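Local structure of ABC-type branched-chain amino acid transport systems periplasmic component-like protein (Thermomonospora curvata, 4N03) at residues Q55-L59 / A297-Y302; I34-T40 / V100-F106; Y190-L195 / L394-Y398. The protein probably binds a fatty acid outside the membrane and hands it to an ABC transporter, as a substrate-binding protein of the leucine-binding protein family. All blocks are in the same frame, centred on the assembly; numbering follows the deposited sequence.

Interaction 1 of 3, residues Q55-L59 / A297-Y302; sequences QAQQL and AYSKKY
Gln55 meets two tyrosines of 297-302, each in a different way. Its amide is stacked on the Tyr302 ring, with the two planes only 10° apart. Gln55 NE2 comes over the rim of that ring, 3.5 Å from Tyr302 CD1. Closer to the backbone, Gln55 CB makes a CH-pi contact over the same face, 3.9 Å from the Tyr302 ring centroid. The glutamine chain is extended beyond CG, and this carries its amide along the ring from the CZ end toward CD1. In the conformer given, Lys301 CG lies over the opposite face.

Tyr298 is met differently. The Gln55 side chain crosses it at about a right angle, and the amide and ring planes are steeply inclined. Gln55 NE2 donates to Tyr298 OH at 2.9 Å, with an angle of 151° at the hydrogen. The hydroxyl lies almost in the amide plane. The same nitrogen is also hydrogen-bonded to Asp305 OD2, and the two bonds together fix the rotation of the amide. At the edge of the Tyr298 ring, Ala56 N lies 3.7 Å from CE2.

Leu59 fills the apolar side of the contact. Its CG is anti to the backbone N (chi1 178°), which brings both methyls to the other helix. Leu59 CD2 rests on the backbone of Tyr298, 3.8 Å from its N. Leu59 CD1 lies 4.2 Å from Lys301 CB.

The axes of segments 55-59 and 297-301, on helices 47-66 and 289-301, cross nearly perpendicular and come within 10.6 Å. Helix 309-330 packs on both, through Val311 against Ala56 and Tyr298 and through Tyr315 against Leu59. Gln57 and Gln58 of helix 47-66 rest on Ile38 of strand 33-40.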
loop_
_atom_site.group_PDB
_atom_site.type_symbol
_atom_site.label_atom_id
_atom_site.label_comp_id
_atom_site.label_asym_id
_atom_site.label_seq_id
_atom_site.Cartn_x
_atom_site.Cartn_y
_atom_site.Cartn_z
ATOM N N GLN A 55 -0.191 0.926 14.012
ATOM C CA GLN A 55 0.288 1.819 15.046
ATOM C C GLN A 55 0.303 3.239 14.606
ATOM O O GLN A 55 0.030 4.153 15.412
ATOM C CB GLN A 55 1.692 1.375 15.531
ATOM C CG GLN A 55 1.602 0.105 16.357
ATOM C CD GLN A 55 2.884 -0.319 17.053
ATOM O OE1 GLN A 55 2.826 -1.117 18.003
ATOM N NE2 GLN A 55 4.012 0.140 16.596
ATOM N N ALA A 56 0.631 3.514 13.341
ATOM C CA ALA A 56 0.602 4.864 12.853
ATOM C C ALA A 56 -0.785 5.459 12.804
ATOM O O ALA A 56 -0.977 6.646 13.101
ATOM C CB ALA A 56 1.297 5.003 11.505
ATOM N N GLN A 57 -1.771 4.633 12.463
ATOM C CA GLN A 57 -3.176 5.055 12.529
ATOM C C GLN A 57 -3.536 5.386 13.992
ATOM O O GLN A 57 -4.166 6.411 14.220
ATOM C CB GLN A 57 -4.111 3.966 12.000
ATOM C CG GLN A 57 -4.018 3.756 10.488
ATOM C CD GLN A 57 -5.338 3.748 9.789
ATOM O OE1 GLN A 57 -6.398 3.625 10.380
ATOM N NE2 GLN A 57 -5.280 3.837 8.456
ATOM N N GLN A 58 -3.176 4.518 14.921
ATOM C CA GLN A 58 -3.506 4.770 16.330
ATOM C C GLN A 58 -2.813 6.098 16.812
ATOM O O GLN A 58 -3.417 6.869 17.585
ATOM C CB GLN A 58 -3.229 3.532 17.251
ATOM C CG GLN A 58 -3.938 2.167 16.963
ATOM C CD GLN A 58 -5.451 1.999 17.321
ATOM O OE1 GLN A 58 -6.030 2.759 18.088
ATOM N NE2 GLN A 58 -6.088 0.964 16.751
ATOM N N LEU A 59 -1.610 6.369 16.366
ATOM C CA LEU A 59 -0.944 7.612 16.693
ATOM C C LEU A 59 -1.747 8.811 16.221
ATOM O O LEU A 59 -1.995 9.763 17.003
ATOM C CB LEU A 59 0.444 7.639 16.050
ATOM C CG LEU A 59 1.230 8.939 16.281
ATOM C CD1 LEU A 59 1.569 9.254 17.707
ATOM C CD2 LEU A 59 2.486 8.922 15.426
ATOM N N ALA A 297 7.324 11.995 15.969
ATOM C CA ALA A 297 6.168 11.620 16.761
ATOM C C ALA A 297 6.034 10.112 16.965
ATOM O O ALA A 297 5.715 9.581 18.047
ATOM C CB ALA A 297 4.913 12.219 16.203
ATOM N N TYR A 298 6.208 9.361 15.873
ATOM C CA TYR A 298 6.115 7.914 15.958
ATOM C C TYR A 298 7.210 7.317 16.823
ATOM O O TYR A 298 6.954 6.414 17.609
ATOM C CB TYR A 298 6.074 7.296 14.576
ATOM C CG TYR A 298 5.811 5.811 14.559
ATOM C CD1 TYR A 298 6.809 4.889 14.716
ATOM C CD2 TYR A 298 4.508 5.335 14.287
ATOM C CE1 TYR A 298 6.559 3.544 14.674
ATOM C CE2 TYR A 298 4.241 3.989 14.226
ATOM C CZ TYR A 298 5.251 3.088 14.441
ATOM O OH TYR A 298 4.982 1.756 14.372
ATOM N N SER A 299 8.443 7.754 16.594
ATOM C CA SER A 299 9.579 7.296 17.414
ATOM C C SER A 299 9.368 7.528 18.921
ATOM O O SER A 299 9.737 6.698 19.762
ATOM C CB SER A 299 10.859 8.017 16.986
ATOM O OG SER A 299 11.249 7.644 15.686
ATOM N N LYS A 300 8.761 8.669 19.240
ATOM C CA LYS A 300 8.461 8.988 20.646
ATOM C C LYS A 300 7.452 8.015 21.237
ATOM O O LYS A 300 7.628 7.501 22.347
ATOM C CB LYS A 300 7.932 10.416 20.786
ATOM C CG LYS A 300 7.739 10.878 22.231
ATOM C CD LYS A 300 7.477 12.377 22.308
ATOM C CE LYS A 300 7.186 12.840 23.739
ATOM N NZ LYS A 300 6.416 14.111 23.744
ATOM N N LYS A 301 6.405 7.695 20.482
ATOM C CA LYS A 301 5.345 6.837 20.994
ATOM C C LYS A 301 5.759 5.376 21.008
ATOM O O LYS A 301 5.381 4.619 21.917
ATOM C CB LYS A 301 4.068 7.004 20.155
ATOM C CG LYS A 301 2.916 6.112 20.557
ATOM C CD LYS A 301 2.314 6.446 21.913
ATOM C CE LYS A 301 1.197 5.482 22.276
ATOM N NZ LYS A 301 0.730 5.677 23.680
ATOM N N TYR A 302 6.521 4.975 19.982
ATOM C CA TYR A 302 6.859 3.566 19.766
ATOM C C TYR A 302 8.373 3.417 19.566
ATOM O O TYR A 302 8.855 3.037 18.518
ATOM C CB TYR A 302 6.146 3.021 18.553
ATOM C CG TYR A 302 4.662 3.154 18.590
ATOM C CD1 TYR A 302 3.864 2.306 19.338
ATOM C CD2 TYR A 302 4.022 4.053 17.733
ATOM C CE1 TYR A 302 2.479 2.385 19.326
ATOM C CE2 TYR A 302 2.653 4.145 17.709
ATOM C CZ TYR A 302 1.866 3.306 18.481
ATOM O OH TYR A 302 0.473 3.417 18.404
#

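Interaction 2 of 3, residues I34-T40 / V100-F106; sequences IKLGIAT and VLAIPHF
His105 and Thr40 join at the end of a parallel strand pair in the four-strand sheet of one lobe, an alpha/beta sheet of the periplasmic binding protein fold. The His105 side chain can be followed along Ile38. Its CB lies 4.1 Å from Ile38 CG2. With chi1 at 172°, CG points opposite the backbone N and the ring runs along the neighbouring strand. Ile38 CG2 lies at the ring edge, 3.5 Å from His105 CD2. At the tip, His105 NE2 is hydrogen-bonded to Thr40 OG1 at 2.8 Å, and either could be the donor. Ile53 and Gln57 of helix 47-66 also touch this side chain. A leucine in place of His105 would probably leave the Thr40 hydroxyl without its ring-nitrogen mate and set it free to turn.

Three backbone bonds join the segments: Leu101 N to Lys35 O, Gly37 N to Ala102 O and Ala39 N to His105 O. The Gly37 bond is nearly straight, at 174°. Between the last two the chain turns a corner at Pro104. Proline has no N-H to give, and its CD instead packs 3.2 Å from Gly37 O. Pro104 CD also touches Leu36 CB, at 3.8 Å. On the face that carries Ala39 and Phe106, helix 109-122 packs on Phe106. Ala39 CB stands over the centre of the Phe106 ring, 3.8 Å from its centroid and 12° off the ring normal.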
loop_
_atom_site.group_PDB
_atom_site.type_symbol
_atom_site.label_atom_id
_atom_site.label_comp_id
_atom_site.label_asym_id
_atom_site.label_seq_id
_atom_site.Cartn_x
_atom_site.Cartn_y
_atom_site.Cartn_z
ATOM N N ILE A 34 -16.809 7.542 17.858
ATOM C CA ILE A 34 -16.829 7.083 16.460
ATOM C C ILE A 34 -15.908 5.851 16.415
ATOM O O ILE A 34 -14.702 5.975 16.633
ATOM C CB ILE A 34 -16.288 8.141 15.512
ATOM C CG1 ILE A 34 -17.168 9.390 15.515
ATOM C CG2 ILE A 34 -16.155 7.579 14.101
ATOM C CD1 ILE A 34 -16.489 10.610 14.979
ATOM N N LYS A 35 -16.489 4.684 16.160
ATOM C CA LYS A 35 -15.744 3.440 16.041
ATOM C C LYS A 35 -15.344 3.169 14.601
ATOM O O LYS A 35 -16.191 3.222 13.687
ATOM C CB LYS A 35 -16.588 2.267 16.531
ATOM C CG LYS A 35 -16.819 2.254 18.029
ATOM C CD LYS A 35 -17.570 1.026 18.519
ATOM C CE LYS A 35 -19.009 1.019 18.035
ATOM N NZ LYS A 35 -19.819 -0.196 18.250
ATOM N N LEU A 36 -14.066 2.910 14.395
ATOM C CA LEU A 36 -13.503 2.593 13.108
ATOM C C LEU A 36 -12.915 1.207 13.169
ATOM O O LEU A 36 -12.395 0.784 14.208
ATOM C CB LEU A 36 -12.433 3.612 12.724
ATOM C CG LEU A 36 -12.907 5.060 12.697
ATOM C CD1 LEU A 36 -11.739 5.963 12.365
ATOM C CD2 LEU A 36 -14.019 5.255 11.683
ATOM N N GLY A 37 -12.947 0.470 12.068
ATOM C CA GLY A 37 -12.374 -0.854 12.004
ATOM C C GLY A 37 -11.062 -0.899 11.262
ATOM O O GLY A 37 -10.890 -0.223 10.243
ATOM N N ILE A 38 -10.172 -1.769 11.719
ATOM C CA ILE A 38 -8.897 -2.029 11.123
ATOM C C ILE A 38 -8.790 -3.533 10.937
ATOM O O ILE A 38 -8.912 -4.291 11.909
ATOM C CB ILE A 38 -7.739 -1.481 11.926
ATOM C CG1 ILE A 38 -7.768 0.052 11.855
ATOM C CG2 ILE A 38 -6.407 -2.043 11.396
ATOM C CD1 ILE A 38 -6.703 0.734 12.672
ATOM N N ALA A 39 -8.568 -3.985 9.699
ATOM C CA ALA A 39 -8.366 -5.419 9.366
ATOM C C ALA A 39 -7.006 -5.532 8.718
ATOM O O ALA A 39 -6.846 -5.113 7.575
ATOM C CB ALA A 39 -9.477 -5.925 8.470
ATOM N N THR A 40 -6.026 -6.090 9.418
ATOM C CA THR A 40 -4.662 -6.021 9.001
ATOM C C THR A 40 -3.994 -7.394 9.112
ATOM O O THR A 40 -4.623 -8.349 9.467
ATOM C CB THR A 40 -3.924 -4.913 9.821
ATOM O OG1 THR A 40 -2.659 -4.623 9.237
ATOM C CG2 THR A 40 -3.726 -5.311 11.292
ATOM N N VAL A 100 -18.891 -0.661 13.184
ATOM C CA VAL A 100 -17.926 0.369 12.874
ATOM C C VAL A 100 -18.503 1.233 11.765
ATOM O O VAL A 100 -19.258 0.754 10.916
ATOM C CB VAL A 100 -16.523 -0.174 12.480
ATOM C CG1 VAL A 100 -15.942 -1.056 13.580
ATOM C CG2 VAL A 100 -16.526 -0.913 11.176
ATOM N N LEU A 101 -18.114 2.478 11.712
ATOM C CA LEU A 101 -18.609 3.362 10.688
ATOM C C LEU A 101 -17.910 3.156 9.351
ATOM O O LEU A 101 -18.590 3.229 8.291
ATOM C CB LEU A 101 -18.427 4.828 11.144
ATOM C CG LEU A 101 -18.920 5.870 10.118
ATOM C CD1 LEU A 101 -20.400 5.832 9.879
ATOM C CD2 LEU A 101 -18.536 7.256 10.623
ATOM N N ALA A 102 -16.609 2.956 9.394
ATOM C CA ALA A 102 -15.730 2.881 8.234
ATOM C C ALA A 102 -14.559 1.982 8.614
ATOM O O ALA A 102 -14.340 1.701 9.804
ATOM C CB ALA A 102 -15.243 4.271 7.864
ATOM N N ILE A 103 -13.798 1.584 7.594
ATOM C CA ILE A 103 -12.600 0.728 7.723
ATOM C C ILE A 103 -11.444 1.471 7.088
ATOM O O ILE A 103 -11.170 1.331 5.889
ATOM C CB ILE A 103 -12.796 -0.650 7.120
ATOM C CG1 ILE A 103 -13.925 -1.358 7.852
ATOM C CG2 ILE A 103 -11.503 -1.416 7.222
ATOM C CD1 ILE A 103 -14.252 -2.725 7.261
ATOM N N PRO A 104 -10.722 2.291 7.887
ATOM C CA PRO A 104 -9.628 3.075 7.326
ATOM C C PRO A 104 -8.312 2.386 7.112
ATOM O O PRO A 104 -7.382 2.981 6.618
ATOM C CB PRO A 104 -9.461 4.199 8.330
ATOM C CG PRO A 104 -9.853 3.581 9.637
ATOM C CD PRO A 104 -11.061 2.769 9.248
ATOM N N HIS A 105 -8.236 1.108 7.482
ATOM C CA HIS A 105 -7.107 0.269 7.085
ATOM C C HIS A 105 -7.595 -1.140 6.909
ATOM O O HIS A 105 -8.059 -1.770 7.843
ATOM C CB HIS A 105 -5.963 0.320 8.119
ATOM C CG HIS A 105 -4.870 -0.662 7.835
ATOM N ND1 HIS A 105 -4.284 -0.792 6.600
ATOM C CD2 HIS A 105 -4.263 -1.575 8.628
ATOM C CE1 HIS A 105 -3.394 -1.766 6.648
ATOM N NE2 HIS A 105 -3.343 -2.249 7.868
ATOM N N PHE A 106 -7.501 -1.653 5.673
ATOM C CA PHE A 106 -7.814 -3.040 5.353
ATOM C C PHE A 106 -6.632 -3.529 4.499
ATOM O O PHE A 106 -6.487 -3.130 3.326
ATOM C CB PHE A 106 -9.111 -3.101 4.578
ATOM C CG PHE A 106 -9.824 -4.424 4.704
ATOM C CD1 PHE A 106 -9.140 -5.635 4.673
ATOM C CD2 PHE A 106 -11.182 -4.459 4.803
ATOM C CE1 PHE A 106 -9.826 -6.832 4.799
ATOM C CE2 PHE A 106 -11.865 -5.649 4.951
ATOM C CZ PHE A 106 -11.188 -6.850 4.936
#

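Interaction 3 of 3, residues Y190-L195 / L394-Y398; sequences YAAEQL and LAKNY
Ala191 and Leu394 bring the end of helix 179-195 and the short helix 393-397 together, with their CA atoms 7.5 Å apart. Leu394 is a knob in a hole formed by Tyr190, Ala191, Gln194 and Leu195. Its two methyls divide the hole. Leu394 CD1 lies 3.7 Å from Gln194 CB in the glutamine conformer given, and Leu394 CD2 lies 4.0 Å from Leu195 CD1.

Tyr190 carries the rest of the contact. A chi1 of 178° turns its ring away from its own backbone N and across to 394-398. Tyr398 turns its edge to the face of this ring. The centroids are 4.7 Å apart and the planes are 59° apart, a tilted edge-to-face pair. Tyr398 CD1 sits over the centre of the Tyr190 ring, 3.5 Å from CG. At its far end, Tyr398 OH is hydrogen-bonded to Asp149 OD2.

Two waters extend the reach of the Tyr190 hydroxyl. One lies 2.6 Å from Tyr190 OH and donates to Leu394 O. The other lies 2.7 Å from Tyr190 OH and donates to Asn397 O. Through these waters one phenol reaches a carbonyl near the start of the short helix and another at its end.

Helix 179-195 is the connection of a beta-alpha-beta crossover between strands 170-176 and 198-204. One leucine knob and a tilted edge-to-face tyrosine pair thus join the last helix to that crossover.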
loop_
_atom_site.group_PDB
_atom_site.type_symbol
_atom_site.label_atom_id
_atom_site.label_comp_id
_atom_site.label_asym_id
_atom_site.label_seq_id
_atom_site.Cartn_x
_atom_site.Cartn_y
_atom_site.Cartn_z
ATOM N N TYR A 190 2.538 -4.985 -20.186
ATOM C CA TYR A 190 2.224 -3.824 -21.042
ATOM C C TYR A 190 3.488 -3.125 -21.442
ATOM O O TYR A 190 3.745 -2.817 -22.618
ATOM C CB TYR A 190 1.268 -2.893 -20.323
ATOM C CG TYR A 190 0.955 -1.664 -21.138
ATOM C CD1 TYR A 190 0.015 -1.719 -22.169
ATOM C CD2 TYR A 190 1.607 -0.466 -20.908
ATOM C CE1 TYR A 190 -0.262 -0.628 -22.916
ATOM C CE2 TYR A 190 1.283 0.650 -21.678
ATOM C CZ TYR A 190 0.325 0.557 -22.695
ATOM O OH TYR A 190 -0.008 1.654 -23.445
ATOM N N ALA A 191 4.313 -2.822 -20.439
ATOM C CA ALA A 191 5.567 -2.181 -20.704
ATOM C C ALA A 191 6.432 -3.003 -21.674
ATOM O O ALA A 191 7.062 -2.472 -22.589
ATOM C CB ALA A 191 6.312 -1.882 -19.422
ATOM N N ALA A 192 6.478 -4.299 -21.454
ATOM C CA ALA A 192 7.300 -5.178 -22.302
ATOM C C ALA A 192 6.805 -5.183 -23.762
ATOM O O ALA A 192 7.595 -5.118 -24.665
ATOM C CB ALA A 192 7.296 -6.585 -21.759
ATOM N N GLU A 193 5.508 -5.208 -23.930
ATOM C CA GLU A 193 4.967 -5.131 -25.291
ATOM C C GLU A 193 5.318 -3.819 -25.960
ATOM O O GLU A 193 5.688 -3.779 -27.163
ATOM C CB GLU A 193 3.426 -5.355 -25.279
ATOM C CG GLU A 193 2.734 -5.499 -26.626
ATOM C CD GLU A 193 3.219 -6.715 -27.371
ATOM O OE1 GLU A 193 3.114 -7.854 -26.851
ATOM O OE2 GLU A 193 3.714 -6.533 -28.492
ATOM N N GLN A 194 5.187 -2.728 -25.219
ATOM C CA GLN A 194 5.431 -1.422 -25.787
ATOM C C GLN A 194 6.898 -1.168 -26.085
ATOM O O GLN A 194 7.217 -0.502 -27.042
ATOM C CB GLN A 194 4.857 -0.329 -24.874
ATOM C CG GLN A 194 3.345 -0.285 -24.821
ATOM C CD GLN A 194 2.769 0.393 -26.055
ATOM O OE1 GLN A 194 3.377 0.411 -27.115
ATOM N NE2 GLN A 194 1.636 0.971 -25.918
ATOM N N LEU A 195 7.791 -1.686 -25.227
ATOM C CA LEU A 195 9.218 -1.439 -25.273
ATOM C C LEU A 195 10.015 -2.498 -25.976
ATOM O O LEU A 195 11.222 -2.309 -26.129
ATOM C CB LEU A 195 9.763 -1.236 -23.870
ATOM C CG LEU A 195 9.199 -0.025 -23.099
ATOM C CD1 LEU A 195 9.615 -0.049 -21.643
ATOM C CD2 LEU A 195 9.589 1.293 -23.754
ATOM N N LEU A 394 4.461 6.436 -20.868
ATOM C CA LEU A 394 4.010 5.109 -21.001
ATOM C C LEU A 394 2.874 4.819 -20.018
ATOM O O LEU A 394 1.834 4.252 -20.365
ATOM C CB LEU A 394 5.226 4.212 -20.793
ATOM C CG LEU A 394 5.052 2.748 -21.085
ATOM C CD1 LEU A 394 4.703 2.469 -22.525
ATOM C CD2 LEU A 394 6.324 1.971 -20.724
ATOM N N ALA A 395 3.088 5.185 -18.738
ATOM C CA ALA A 395 2.055 5.005 -17.748
ATOM C C ALA A 395 0.862 5.944 -17.920
ATOM O O ALA A 395 -0.256 5.587 -17.615
ATOM C CB ALA A 395 2.610 5.172 -16.351
ATOM N N LYS A 396 1.125 7.156 -18.393
ATOM C CA LYS A 396 0.078 8.136 -18.577
ATOM C C LYS A 396 -0.952 7.658 -19.618
ATOM O O LYS A 396 -2.112 7.913 -19.446
ATOM C CB LYS A 396 0.678 9.424 -19.108
ATOM C CG LYS A 396 -0.285 10.601 -19.257
ATOM C CD LYS A 396 0.568 11.843 -19.599
ATOM C CE LYS A 396 -0.157 13.144 -19.634
ATOM N NZ LYS A 396 0.767 14.154 -20.211
ATOM N N ASN A 397 -0.514 6.970 -20.680
ATOM C CA ASN A 397 -1.375 6.588 -21.771
ATOM C C ASN A 397 -1.969 5.200 -21.597
ATOM O O ASN A 397 -2.859 4.823 -22.350
ATOM C CB ASN A 397 -0.654 6.732 -23.124
ATOM C CG ASN A 397 -0.220 8.161 -23.401
ATOM O OD1 ASN A 397 -0.812 9.110 -22.899
ATOM N ND2 ASN A 397 0.784 8.308 -24.186
ATOM N N TYR A 398 -1.459 4.434 -20.643
ATOM C CA TYR A 398 -1.921 3.099 -20.348
ATOM C C TYR A 398 -3.354 3.144 -19.882
ATOM O O TYR A 398 -3.787 4.028 -19.156
ATOM C CB TYR A 398 -1.060 2.566 -19.195
ATOM C CG TYR A 398 -1.516 1.246 -18.593
ATOM C CD1 TYR A 398 -1.501 0.039 -19.291
ATOM C CD2 TYR A 398 -1.964 1.202 -17.291
ATOM C CE1 TYR A 398 -1.880 -1.126 -18.709
ATOM C CE2 TYR A 398 -2.325 0.046 -16.697
ATOM C CZ TYR A 398 -2.292 -1.141 -17.384
ATOM O OH TYR A 398 -2.667 -2.314 -16.839
HETATM O O HOH W 1 1.151 3.880 -22.990
HETATM O O HOH W 2 -2.463 2.544 -23.923
#

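Overall arrangement
Interactions 1 and 2 are neighbours, with centres about 18 Å apart, and they touch where Gln57 NE2 approaches Pro104 O. Strand 33-40 of interaction 2 leads into helix 47-66 of interaction 1. Interaction 3 lies across the centre of the chain, about 39 Å from interaction 1 and about 36 Å from interaction 2, centre to centre. It belongs with the seven-strand sheet, whereas interaction 2 is in the four-strand sheet. Along the chain the segments of interactions 1 and 2 alternate, and those of interaction 3 flank 297-302. Interactions 1 and 2 belong to one lobe and interaction 3 to the other. The side chain of His105 is about 6 Å from the bound palmitic acid.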